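Local coordinates for protein tyrosine--tRNA ligase, mitochondrial (Emericella nidulans, PDB 5IHX) that probably joins L-tyrosine to its cognate tRNA at the expense of ATP, as a class I aminoacyl-tRNA synthetase of mitochondria, at residues 209-212 with 213-216; 25-28 with 29-33; 342-345 with 346-350. One frame throughout, in Å; residues are numbered along the deposited sequence.

Contact 1. Residues 209-212 with 213-216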
ATOM      1  N   GLY A 209     -15.956  -3.543  11.424  1.00 93.13           N
ATOM      2  CA  GLY A 209     -14.699  -2.846  11.212  1.00 88.41           C
ATOM      3  C   GLY A 209     -14.017  -3.301   9.937  1.00 85.26           C
ATOM      4  O   GLY A 209     -14.522  -4.180   9.239  1.00 88.32           O
ATOM      5  N   MET A 210     -12.854  -2.722   9.648  1.00 75.46           N
ATOM      6  CA  MET A 210     -12.107  -3.070   8.442  1.00 67.53           C
ATOM      7  C   MET A 210     -10.725  -2.420   8.450  1.00 58.56           C
ATOM      8  O   MET A 210     -10.579  -1.251   8.816  1.00 57.12           O
ATOM      9  CB  MET A 210     -12.887  -2.635   7.198  1.00 65.45           C
ATOM     10  CG  MET A 210     -12.246  -3.026   5.883  1.00 69.57           C
ATOM     11  SD  MET A 210     -13.237  -2.503   4.471  1.00 76.15           S
ATOM     12  CE  MET A 210     -12.422  -3.387   3.152  1.00 56.26           C
ATOM     13  N   SER A 211      -9.717  -3.179   8.032  1.00 51.24           N
ATOM     14  CA  SER A 211      -8.339  -2.694   8.013  1.00 49.23           C
ATOM     15  C   SER A 211      -7.991  -1.984   6.706  1.00 45.43           C
ATOM     16  O   SER A 211      -8.713  -2.091   5.714  1.00 45.72           O
ATOM     17  CB  SER A 211      -7.365  -3.850   8.239  1.00 41.25           C
ATOM     18  OG  SER A 211      -7.209  -4.618   7.058  1.00 45.30           O
ATOM     19  N   PHE A 212      -6.876  -1.260   6.718  1.00 44.58           N
ATOM     20  CA  PHE A 212      -6.390  -0.573   5.527  1.00 36.34           C
ATOM     21  C   PHE A 212      -5.964  -1.586   4.474  1.00 30.16           C
ATOM     22  O   PHE A 212      -6.212  -1.400   3.283  1.00 34.40           O
ATOM     23  CB  PHE A 212      -5.220   0.352   5.877  1.00 41.13           C
ATOM     24  CG  PHE A 212      -4.742   1.185   4.722  1.00 44.09           C
ATOM     25  CD1 PHE A 212      -5.274   2.442   4.489  1.00 43.25           C
ATOM     26  CD2 PHE A 212      -3.761   0.710   3.867  1.00 33.42           C
ATOM     27  CE1 PHE A 212      -4.834   3.212   3.426  1.00 51.57           C
ATOM     28  CE2 PHE A 212      -3.319   1.473   2.802  1.00 45.90           C
ATOM     29  CZ  PHE A 212      -3.856   2.726   2.583  1.00 46.11           C
ATOM     30  N   ALA A 213      -5.318  -2.658   4.925  1.00 33.22           N
ATOM     31  CA  ALA A 213      -4.905  -3.743   4.040  1.00 36.16           C
ATOM     32  C   ALA A 213      -6.091  -4.315   3.264  1.00 36.61           C
ATOM     33  O   ALA A 213      -6.020  -4.483   2.045  1.00 38.00           O
ATOM     34  CB  ALA A 213      -4.219  -4.837   4.838  1.00 36.34           C
ATOM     35  N   GLU A 214      -7.177  -4.610   3.972  1.00 38.22           N
ATOM     36  CA  GLU A 214      -8.383  -5.141   3.340  1.00 35.87           C
ATOM     37  C   GLU A 214      -8.962  -4.147   2.345  1.00 34.58           C
ATOM     38  O   GLU A 214      -9.397  -4.521   1.255  1.00 40.93           O
ATOM     39  CB  GLU A 214      -9.439  -5.492   4.391  1.00 41.25           C
ATOM     40  CG  GLU A 214      -9.085  -6.682   5.268  1.00 45.25           C
ATOM     41  CD  GLU A 214     -10.126  -6.935   6.344  1.00 60.62           C
ATOM     42  OE1 GLU A 214     -10.326  -6.046   7.200  1.00 61.25           O
ATOM     43  OE2 GLU A 214     -10.749  -8.018   6.330  1.00 66.97           O
ATOM     44  N   PHE A 215      -8.969  -2.877   2.736  1.00 45.55           N
ATOM     45  CA  PHE A 215      -9.478  -1.800   1.894  1.00 41.34           C
ATOM     46  C   PHE A 215      -8.683  -1.705   0.592  1.00 33.49           C
ATOM     47  O   PHE A 215      -9.205  -1.271  -0.434  1.00 37.27           O
ATOM     48  CB  PHE A 215      -9.425  -0.478   2.667  1.00 46.90           C
ATOM     49  CG  PHE A 215     -10.137   0.660   1.993  1.00 42.40           C
ATOM     50  CD1 PHE A 215     -11.507   0.621   1.803  1.00 45.56           C
ATOM     51  CD2 PHE A 215      -9.439   1.784   1.581  1.00 40.55           C
ATOM     52  CE1 PHE A 215     -12.168   1.672   1.192  1.00 42.79           C
ATOM     53  CE2 PHE A 215     -10.093   2.840   0.974  1.00 41.93           C
ATOM     54  CZ  PHE A 215     -11.461   2.785   0.780  1.00 45.60           C
ATOM     55  N   THR A 216      -7.424  -2.130   0.644  1.00 35.89           N
ATOM     56  CA  THR A 216      -6.523  -2.053  -0.503  1.00 44.91           C
ATOM     57  C   THR A 216      -6.652  -3.260  -1.437  1.00 40.46           C
ATOM     58  O   THR A 216      -6.215  -3.207  -2.586  1.00 34.31           O
ATOM     59  CB  THR A 216      -5.052  -1.944  -0.032  1.00 36.82           C
ATOM     60  OG1 THR A 216      -4.927  -0.890   0.929  1.00 40.70           O
ATOM     61  CG2 THR A 216      -4.104  -1.676  -1.198  1.00 50.74           C
TER
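With chi1 at 78°, the OG of S211 sits between its own backbone N and carbonyl carbon, while the CG of E214 lies beside its backbone N (chi1 -69°) and the glutamate, extended beyond CG, brings its OE1 back to the N of S211. The N of E214 donates to the OG of S211 at 3.1 Å, and the N of S211 gives an almost straight bond of 3.0 Å to the OE1 of E214, which accepts with the lone pair facing away from OE2. The OG of S211 also makes a weak bond to the same OE1. The other carboxylate oxygen, OE2, is held by a salt bridge to R203, so both ends of the group are fixed. M210 runs fully extended past the glutamate, its CE arriving 3.5 Å from the N of F215 and at the edge of that residue's ring. One residue further along, the OG1 of T216 donates to the carbonyl O of F212 at 2.7 Å from above the carbonyl plane, and lies 3.4 Å from the CE2 of F212, obliquely to the ring. F212 and T216 also pack on T216 and F212 of the second subunit. Reciprocal bonds between an N-cap serine and the glutamate three residues later make this a capping box, here opening helix 212-229 at the dimer interface.

Contact 2. Residues 25-28 with 29-33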
ATOM      1  N   PHE A  25     -13.230 -18.365 -38.290  1.00 35.27           N
ATOM      2  CA  PHE A  25     -14.246 -18.675 -37.289  1.00 33.96           C
ATOM      3  C   PHE A  25     -15.196 -17.497 -37.077  1.00 34.05           C
ATOM      4  O   PHE A  25     -16.405 -17.683 -36.943  1.00 31.66           O
ATOM      5  CB  PHE A  25     -13.609 -19.058 -35.946  1.00 43.01           C
ATOM      6  CG  PHE A  25     -12.842 -20.360 -35.966  1.00 44.41           C
ATOM      7  CD1 PHE A  25     -12.994 -21.271 -37.000  1.00 48.88           C
ATOM      8  CD2 PHE A  25     -11.991 -20.682 -34.920  1.00 46.92           C
ATOM      9  CE1 PHE A  25     -12.293 -22.466 -37.001  1.00 48.67           C
ATOM     10  CE2 PHE A  25     -11.289 -21.875 -34.915  1.00 39.72           C
ATOM     11  CZ  PHE A  25     -11.444 -22.770 -35.954  1.00 36.98           C
ATOM     12  N   ALA A  26     -14.644 -16.288 -37.048  1.00 29.03           N
ATOM     13  CA  ALA A  26     -15.436 -15.088 -36.795  1.00 34.81           C
ATOM     14  C   ALA A  26     -16.533 -14.920 -37.841  1.00 35.19           C
ATOM     15  O   ALA A  26     -17.681 -14.632 -37.500  1.00 35.03           O
ATOM     16  CB  ALA A  26     -14.542 -13.856 -36.766  1.00 23.21           C
ATOM     17  N   GLN A  27     -16.180 -15.092 -39.110  1.00 35.66           N
ATOM     18  CA  GLN A  27     -17.160 -14.995 -40.184  1.00 32.62           C
ATOM     19  C   GLN A  27     -18.219 -16.082 -40.029  1.00 32.92           C
ATOM     20  O   GLN A  27     -19.411 -15.820 -40.172  1.00 35.38           O
ATOM     21  CB  GLN A  27     -16.488 -15.108 -41.553  1.00 40.04           C
ATOM     22  CG  GLN A  27     -17.465 -14.980 -42.717  1.00 57.77           C
ATOM     23  CD  GLN A  27     -16.794 -15.101 -44.071  1.00 63.67           C
ATOM     24  OE1 GLN A  27     -15.602 -15.398 -44.165  1.00 65.32           O
ATOM     25  NE2 GLN A  27     -17.560 -14.869 -45.131  1.00 63.09           N
ATOM     26  N   GLU A  28     -17.778 -17.299 -39.732  1.00 30.16           N
ATOM     27  CA  GLU A  28     -18.695 -18.419 -39.569  1.00 30.80           C
ATOM     28  C   GLU A  28     -19.632 -18.200 -38.385  1.00 32.86           C
ATOM     29  O   GLU A  28     -20.773 -18.659 -38.401  1.00 36.76           O
ATOM     30  CB  GLU A  28     -17.917 -19.726 -39.404  1.00 32.69           C
ATOM     31  CG  GLU A  28     -17.136 -20.130 -40.647  1.00 37.71           C
ATOM     32  CD  GLU A  28     -16.328 -21.399 -40.454  1.00 44.51           C
ATOM     33  OE1 GLU A  28     -16.493 -22.062 -39.410  1.00 52.14           O
ATOM     34  OE2 GLU A  28     -15.527 -21.734 -41.352  1.00 59.32           O
ATOM     35  N   ILE A  29     -19.156 -17.497 -37.362  1.00 29.18           N
ATOM     36  CA  ILE A  29     -19.994 -17.207 -36.204  1.00 26.00           C
ATOM     37  C   ILE A  29     -21.092 -16.214 -36.567  1.00 35.99           C
ATOM     38  O   ILE A  29     -22.253 -16.397 -36.200  1.00 35.58           O
ATOM     39  CB  ILE A  29     -19.163 -16.653 -35.026  1.00 28.00           C
ATOM     40  CG1 ILE A  29     -18.350 -17.775 -34.379  1.00 32.31           C
ATOM     41  CG2 ILE A  29     -20.064 -16.009 -33.969  1.00 29.31           C
ATOM     42  CD1 ILE A  29     -17.211 -17.284 -33.503  1.00 38.56           C
ATOM     43  N   LYS A  30     -20.718 -15.162 -37.286  1.00 33.45           N
ATOM     44  CA  LYS A  30     -21.669 -14.137 -37.694  1.00 39.09           C
ATOM     45  C   LYS A  30     -22.676 -14.689 -38.697  1.00 39.26           C
ATOM     46  O   LYS A  30     -23.802 -14.204 -38.797  1.00 35.26           O
ATOM     47  CB  LYS A  30     -20.934 -12.938 -38.295  1.00 38.96           C
ATOM     48  CG  LYS A  30     -19.984 -12.243 -37.338  1.00 45.97           C
ATOM     49  CD  LYS A  30     -19.040 -11.318 -38.086  1.00 45.78           C
ATOM     50  CE  LYS A  30     -17.961 -10.761 -37.177  1.00 44.05           C
ATOM     51  NZ  LYS A  30     -17.005  -9.902 -37.929  1.00 49.15           N
ATOM     52  N   GLU A  31     -22.257 -15.710 -39.439  1.00 34.50           N
ATOM     53  CA  GLU A  31     -23.096 -16.321 -40.464  1.00 36.02           C
ATOM     54  C   GLU A  31     -23.928 -17.482 -39.916  1.00 35.15           C
ATOM     55  O   GLU A  31     -24.628 -18.160 -40.669  1.00 36.69           O
ATOM     56  CB  GLU A  31     -22.229 -16.783 -41.638  1.00 39.44           C
ATOM     57  CG  GLU A  31     -21.644 -15.621 -42.435  1.00 41.71           C
ATOM     58  CD  GLU A  31     -20.823 -16.069 -43.628  1.00 43.64           C
ATOM     59  OE1 GLU A  31     -20.565 -17.285 -43.759  1.00 49.37           O
ATOM     60  OE2 GLU A  31     -20.434 -15.201 -44.438  1.00 47.24           O
ATOM     61  N   GLY A  32     -23.839 -17.710 -38.608  1.00 30.86           N
ATOM     62  CA  GLY A  32     -24.653 -18.709 -37.937  1.00 30.32           C
ATOM     63  C   GLY A  32     -24.236 -20.152 -38.147  1.00 32.55           C
ATOM     64  O   GLY A  32     -25.045 -21.064 -37.967  1.00 34.41           O
ATOM     65  N   LYS A  33     -22.980 -20.364 -38.529  1.00 35.21           N
ATOM     66  CA  LYS A  33     -22.460 -21.708 -38.770  1.00 30.69           C
ATOM     67  C   LYS A  33     -21.646 -22.225 -37.587  1.00 33.98           C
ATOM     68  O   LYS A  33     -21.359 -23.418 -37.495  1.00 35.94           O
ATOM     69  CB  LYS A  33     -21.591 -21.723 -40.026  1.00 36.91           C
ATOM     70  CG  LYS A  33     -22.354 -21.510 -41.317  1.00 41.06           C
ATOM     71  CD  LYS A  33     -21.396 -21.417 -42.487  1.00 44.06           C
ATOM     72  CE  LYS A  33     -22.125 -21.311 -43.810  1.00 42.58           C
ATOM     73  NZ  LYS A  33     -21.162 -21.124 -44.926  1.00 52.24           N
TER
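Q27, in the last turns of helix 16-30, and E31, just past its end, meet at the surface through the NE2 of Q27, which donates to the OE2 of E31 at 3.0 Å. The oxygen is approached from above the carboxylate plane, and amide and carboxylate are turned 70° against each other. Q27 has CG anti to its backbone N (chi1 -179°) and E31 has CG beside its own (chi1 -69°), which brings the two groups together. In the backbone, the N of E31 bonds to the O of Q27. I29 lays its CG1 3.2 Å from the O of F25 and packs on H58 and T62 of helix 54-63. K30 stretches past the O of A26 to a salt bridge with E63. The helix then stops: G32, at positive phi, lets the N of K33 turn back to the O of E28 at 2.8 Å, while the N of G32 bonds to the O of I29, a Schellman motif. The carboxylate of E28 is shared between Q24 and R34. A carboxylate at the C-terminal end of a helix, as in E31, would probably be disfavoured by the helix dipole, which the amide donor of Q27 may partly offset.

Contact 3. Residues 342-345 with 346-350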
ATOM      1  N   ILE A 342     -29.051 -38.523 -22.391  1.00 31.94           N
ATOM      2  CA  ILE A 342     -28.979 -38.976 -21.004  1.00 30.97           C
ATOM      3  C   ILE A 342     -30.224 -38.547 -20.229  1.00 35.29           C
ATOM      4  O   ILE A 342     -30.758 -39.309 -19.423  1.00 33.89           O
ATOM      5  CB  ILE A 342     -27.718 -38.429 -20.293  1.00 33.07           C
ATOM      6  CG1 ILE A 342     -26.458 -39.073 -20.869  1.00 37.69           C
ATOM      7  CG2 ILE A 342     -27.778 -38.699 -18.790  1.00 27.48           C
ATOM      8  CD1 ILE A 342     -25.173 -38.345 -20.503  1.00 31.92           C
ATOM      9  N   MET A 343     -30.673 -37.319 -20.468  1.00 28.51           N
ATOM     10  CA  MET A 343     -31.809 -36.771 -19.734  1.00 35.02           C
ATOM     11  C   MET A 343     -33.106 -37.447 -20.168  1.00 35.81           C
ATOM     12  O   MET A 343     -34.023 -37.611 -19.365  1.00 32.47           O
ATOM     13  CB  MET A 343     -31.898 -35.253 -19.924  1.00 29.47           C
ATOM     14  CG  MET A 343     -30.827 -34.472 -19.152  1.00 33.47           C
ATOM     15  SD  MET A 343     -30.705 -34.915 -17.400  1.00 33.25           S
ATOM     16  CE  MET A 343     -32.370 -34.553 -16.833  1.00 43.39           C
ATOM     17  N   GLU A 344     -33.188 -37.830 -21.439  1.00 32.65           N
ATOM     18  CA  GLU A 344     -34.359 -38.547 -21.934  1.00 38.35           C
ATOM     19  C   GLU A 344     -34.555 -39.859 -21.181  1.00 41.12           C
ATOM     20  O   GLU A 344     -35.672 -40.209 -20.809  1.00 38.80           O
ATOM     21  CB  GLU A 344     -34.223 -38.835 -23.430  1.00 44.64           C
ATOM     22  CG  GLU A 344     -35.454 -39.487 -24.051  1.00 63.15           C
ATOM     23  CD  GLU A 344     -35.262 -39.821 -25.519  1.00 79.58           C
ATOM     24  OE1 GLU A 344     -34.150 -39.600 -26.042  1.00 91.06           O
ATOM     25  OE2 GLU A 344     -36.228 -40.290 -26.156  1.00 83.90           O
ATOM     26  N   GLU A 345     -33.460 -40.575 -20.949  1.00 33.70           N
ATOM     27  CA  GLU A 345     -33.509 -41.805 -20.168  1.00 32.88           C
ATOM     28  C   GLU A 345     -33.745 -41.505 -18.691  1.00 36.26           C
ATOM     29  O   GLU A 345     -34.507 -42.204 -18.019  1.00 33.47           O
ATOM     30  CB  GLU A 345     -32.216 -42.604 -20.347  1.00 34.38           C
ATOM     31  CG  GLU A 345     -32.184 -43.905 -19.561  1.00 56.14           C
ATOM     32  CD  GLU A 345     -30.995 -44.779 -19.918  1.00 72.06           C
ATOM     33  OE1 GLU A 345     -30.230 -44.406 -20.834  1.00 67.90           O
ATOM     34  OE2 GLU A 345     -30.825 -45.840 -19.280  1.00 81.85           O
ATOM     35  N   GLN A 346     -33.097 -40.455 -18.198  1.00 29.94           N
ATOM     36  CA  GLN A 346     -33.249 -40.022 -16.813  1.00 33.54           C
ATOM     37  C   GLN A 346     -34.703 -39.669 -16.498  1.00 27.99           C
ATOM     38  O   GLN A 346     -35.229 -40.050 -15.453  1.00 30.90           O
ATOM     39  CB  GLN A 346     -32.339 -38.818 -16.539  1.00 30.40           C
ATOM     40  CG  GLN A 346     -32.528 -38.130 -15.187  1.00 24.54           C
ATOM     41  CD  GLN A 346     -31.850 -38.864 -14.046  1.00 28.91           C
ATOM     42  OE1 GLN A 346     -31.250 -39.924 -14.233  1.00 28.45           O
ATOM     43  NE2 GLN A 346     -31.940 -38.296 -12.848  1.00 26.21           N
ATOM     44  N   ASN A 347     -35.352 -38.946 -17.404  1.00 26.28           N
ATOM     45  CA  ASN A 347     -36.715 -38.484 -17.166  1.00 31.11           C
ATOM     46  C   ASN A 347     -37.745 -39.615 -17.168  1.00 37.05           C
ATOM     47  O   ASN A 347     -38.834 -39.468 -16.614  1.00 39.81           O
ATOM     48  CB  ASN A 347     -37.094 -37.432 -18.210  1.00 23.61           C
ATOM     49  CG  ASN A 347     -36.323 -36.131 -18.030  1.00 31.27           C
ATOM     50  OD1 ASN A 347     -35.875 -35.807 -16.929  1.00 35.28           O
ATOM     51  ND2 ASN A 347     -36.165 -35.382 -19.117  1.00 31.60           N
ATOM     52  N   GLN A 348     -37.399 -40.742 -17.785  1.00 31.15           N
ATOM     53  CA  GLN A 348     -38.252 -41.928 -17.754  1.00 32.08           C
ATOM     54  C   GLN A 348     -38.274 -42.572 -16.370  1.00 34.96           C
ATOM     55  O   GLN A 348     -39.303 -43.084 -15.931  1.00 40.45           O
ATOM     56  CB  GLN A 348     -37.798 -42.948 -18.797  1.00 35.27           C
ATOM     57  CG  GLN A 348     -38.065 -42.509 -20.227  1.00 41.76           C
ATOM     58  CD  GLN A 348     -37.599 -43.526 -21.245  1.00 46.39           C
ATOM     59  OE1 GLN A 348     -37.944 -44.704 -21.163  1.00 56.62           O
ATOM     60  NE2 GLN A 348     -36.808 -43.077 -22.211  1.00 46.67           N
ATOM     61  N   ASP A 349     -37.130 -42.548 -15.692  1.00 40.52           N
ATOM     62  CA  ASP A 349     -36.999 -43.179 -14.384  1.00 40.40           C
ATOM     63  C   ASP A 349     -35.760 -42.650 -13.659  1.00 37.63           C
ATOM     64  O   ASP A 349     -34.690 -43.253 -13.730  1.00 34.81           O
ATOM     65  CB  ASP A 349     -36.917 -44.701 -14.542  1.00 46.18           C
ATOM     66  CG  ASP A 349     -36.743 -45.421 -13.220  1.00 48.36           C
ATOM     67  OD1 ASP A 349     -37.056 -44.825 -12.168  1.00 51.46           O
ATOM     68  OD2 ASP A 349     -36.295 -46.587 -13.232  1.00 56.87           O
ATOM     69  N   PRO A 350     -35.900 -41.512 -12.960  1.00 39.64           N
ATOM     70  CA  PRO A 350     -34.744 -40.890 -12.301  1.00 38.65           C
ATOM     71  C   PRO A 350     -34.204 -41.666 -11.099  1.00 38.17           C
ATOM     72  O   PRO A 350     -33.142 -41.307 -10.585  1.00 36.72           O
ATOM     73  CB  PRO A 350     -35.287 -39.524 -11.860  1.00 41.81           C
ATOM     74  CG  PRO A 350     -36.757 -39.696 -11.773  1.00 43.20           C
ATOM     75  CD  PRO A 350     -37.120 -40.695 -12.827  1.00 38.22           C
TER
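Two regular helical bonds, from the N of Q346 to the O of I342 and from the N of N347 to the O of M343, carry helix 336-348 into its last turn, where that from the N of Q348 to the O of E345 is weak. M343 is bent at both chi2 (-51°) and chi3 (-59°), which curls its CE round toward Q346 and N347 of the following turn. That methyl settles 3.9 Å from the CG of Q346, the two chains side by side and pointing the same way, and 3.7 Å from the OD1 of N347, which M343 crosses at a slant. Q346 bends at chi2, and its amide leaves the helix: OE1 accepts from the backbone N of A355 and NE2 donates to Q356, both on helix 354-368. N347 leans over the preceding turn, its ND2 3.1 Å from the O of M343 but at too poor an angle for a hydrogen bond. Q348 reaches back likewise, with CG 3.4 Å from the O of E344 and NE2 giving that oxygen a weak bond of the same length. E345 is engaged outside the turn, in a salt bridge to R352, and D349 bonds to the hydroxyl of S351. This is the C-terminal end of one helix turning into the next, the buried M343 and Q346 facing helices 354-368 and 321-331.

In the fold
All three contacts are helix ends, one N-terminal and two C-terminal, and none touches another. The C-terminally truncated chain holds the class I catalytic domain, with the bound tyrosine marking its active site. Contact 1 lies nearest that site: the side chain of E214 is about 12 Å from the bound tyrosine, and the helix it opens, 212-229, carries Y217, Q221 and D224 of the tyrosine pocket. Of the three, it alone meets the second subunit. Contacts 2 and 3 sit across the chain's centre from it, their centres about 47 Å and 51 Å from that of contact 1. These two are about 34 Å apart between centres, about 23 Å between nearest atoms.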